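Local atomic coordinates of putative glycoside hydrolase (Bacteroides thetaiotaomicron VPI-5482, PDB entry 3HBZ), a protein that is of unknown function but binds calcium and may play a role in carbohydrate metabolism, perhaps as a glycoside hydrolase. Residues A[239-244]-A[270-275]. Numbering follows the deposited sequence.
Sequences CDIYAI and ARIDDA. With PEG (di(hydroxyethyl)ether), chain T.
With CG anti to the backbone N (chi1 -169°) and the chain extended from CG to NE, Arg-271 reaches Asp-240, whose own CG is likewise anti to its N (chi1 -155°). The two side chains cross at about a right angle, and the guanidinium grips the carboxylate side-on. Arg-271 NE meets the syn lone pair of Asp-240 OD1 at 3.2 Å, while Arg-271 NH2 forms the shorter leg to Asp-240 OD2, 2.7 Å, on the syn side but out of the carboxylate plane; the two planes stand 37° apart. A water lies within hydrogen-bonding distance of Asp-240 OD1 and the carbonyl O of Ile-272, linking the carboxylate to the backbone. An alanine in place of Asp-240 would probably leave NE and NH2 of Arg-271 without their acceptors here and the guanidinium less firmly fixed. Beside the bridge, Arg-271 CG packs on Tyr-242 CB at 3.9 Å; Phe-261 makes a cation-pi contact with the arginine and meets the tyrosine ring. Arg-271 NH1 bonds weakly to O1 of a PEG probably derived from the crystallisation liquor.

Ala-243 and Ala-270 exchange two backbone bonds, N to O 2.9 Å each way, and their methyls join Phe-288 on the face shared with Ile-241. Past this pair, Ile-272 N still bonds to Ile-241 O at 3.0 Å, and Ile-272 CG2 lies 4.1 Å from Ile-241 CB. Beyond it the two chains, no longer paired as strands, diverge, and Cys-239 SG rests on Ala-275 CB at 3.8 Å. The contact joins neighbouring antiparallel strands of the putative carbohydrate metabolism domain, a cross-strand salt bridge flanking their hydrogen-bonded ladder.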
# COMPACT_ATOMS: atom_id res chain seq x y z
N CYS A 239 -12.37 -0.04 -14.33
CA CYS A 239 -11.23 0.17 -13.46
C CYS A 239 -10.98 1.65 -13.18
O CYS A 239 -11.60 2.54 -13.83
CB CYS A 239 -9.99 -0.42 -14.12
SG CYS A 239 -9.66 0.27 -15.75
N ASP A 240 -10.10 1.92 -12.22
CA ASP A 240 -9.56 3.27 -11.98
C ASP A 240 -8.06 3.16 -11.83
O ASP A 240 -7.51 2.16 -11.31
CB ASP A 240 -10.19 3.91 -10.74
CG ASP A 240 -10.17 5.43 -10.76
OD1 ASP A 240 -9.69 6.09 -11.71
OD2 ASP A 240 -10.66 5.97 -9.77
N ILE A 241 -7.38 4.18 -12.37
CA ILE A 241 -5.95 4.32 -12.28
C ILE A 241 -5.69 5.80 -12.04
O ILE A 241 -6.13 6.63 -12.83
CB ILE A 241 -5.25 3.90 -13.61
CG1 ILE A 241 -5.65 2.47 -14.00
CG2 ILE A 241 -3.71 4.11 -13.48
CD1 ILE A 241 -5.17 1.95 -15.39
N TYR A 242 -5.02 6.13 -10.95
CA TYR A 242 -4.82 7.50 -10.61
C TYR A 242 -3.58 7.69 -9.75
O TYR A 242 -2.98 6.71 -9.30
CB TYR A 242 -6.08 8.06 -9.97
CG TYR A 242 -6.51 7.48 -8.64
CD1 TYR A 242 -6.10 8.06 -7.44
CD2 TYR A 242 -7.36 6.41 -8.58
CE1 TYR A 242 -6.54 7.58 -6.19
CE2 TYR A 242 -7.79 5.87 -7.32
CZ TYR A 242 -7.39 6.48 -6.14
OH TYR A 242 -7.83 6.01 -4.91
N ALA A 243 -3.17 8.95 -9.60
CA ALA A 243 -2.06 9.35 -8.75
C ALA A 243 -2.37 10.71 -8.17
O ALA A 243 -3.10 11.51 -8.79
CB ALA A 243 -0.72 9.38 -9.53
N ILE A 244 -1.90 10.94 -6.95
CA ILE A 244 -2.12 12.21 -6.24
C ILE A 244 -0.79 12.66 -5.63
O ILE A 244 0.09 11.86 -5.35
CB ILE A 244 -3.20 12.10 -5.18
CG1 ILE A 244 -2.86 10.98 -4.16
CG2 ILE A 244 -4.55 11.81 -5.81
CD1 ILE A 244 -3.92 10.79 -3.04
N ALA A 270 -3.45 13.04 -11.20
CA ALA A 270 -3.49 12.40 -12.53
C ALA A 270 -4.54 11.27 -12.46
O ALA A 270 -4.67 10.59 -11.42
CB ALA A 270 -2.12 11.83 -12.87
N ARG A 271 -5.35 11.10 -13.50
CA ARG A 271 -6.43 10.08 -13.47
C ARG A 271 -6.88 9.68 -14.86
O ARG A 271 -7.08 10.53 -15.73
CB ARG A 271 -7.63 10.60 -12.72
CG ARG A 271 -8.66 9.56 -12.41
CD ARG A 271 -9.68 10.11 -11.46
NE ARG A 271 -10.51 9.04 -10.92
CZ ARG A 271 -11.69 9.20 -10.34
NH1 ARG A 271 -12.22 10.41 -10.20
NH2 ARG A 271 -12.33 8.15 -9.87
N ILE A 272 -7.04 8.38 -15.08
CA ILE A 272 -7.47 7.90 -16.39
C ILE A 272 -8.90 8.40 -16.66
O ILE A 272 -9.76 8.37 -15.77
CB ILE A 272 -7.37 6.34 -16.49
CG1 ILE A 272 -7.48 5.88 -17.97
CG2 ILE A 272 -8.41 5.67 -15.56
CD1 ILE A 272 -6.76 4.48 -18.30
N ASP A 273 -9.13 8.88 -17.88
CA ASP A 273 -10.46 9.31 -18.31
C ASP A 273 -11.00 8.56 -19.53
O ASP A 273 -12.11 8.85 -19.95
CB ASP A 273 -10.48 10.83 -18.61
CG ASP A 273 -9.62 11.22 -19.82
OD1 ASP A 273 -8.89 10.36 -20.40
OD2 ASP A 273 -9.66 12.40 -20.21
N ASP A 274 -10.25 7.62 -20.10
CA ASP A 274 -10.73 6.87 -21.28
C ASP A 274 -10.50 5.37 -21.12
O ASP A 274 -10.28 4.68 -22.09
CB ASP A 274 -10.05 7.40 -22.56
CG ASP A 274 -8.53 7.21 -22.54
OD1 ASP A 274 -7.99 6.66 -21.55
OD2 ASP A 274 -7.88 7.54 -23.55
N ALA A 275 -10.60 4.87 -19.89
CA ALA A 275 -10.50 3.44 -19.63
C ALA A 275 -11.58 2.66 -20.37
O ALA A 275 -12.72 3.15 -20.53
CB ALA A 275 -10.54 3.12 -18.12
C1 PEG T . -10.94 13.85 -9.75
O1 PEG T . -11.21 13.48 -11.12
C2 PEG T . -12.17 14.43 -9.02
O2 PEG T . -11.82 15.61 -8.26
C3 PEG T . -12.94 16.24 -7.61
O HOH W 1 -11.05 7.04 -13.80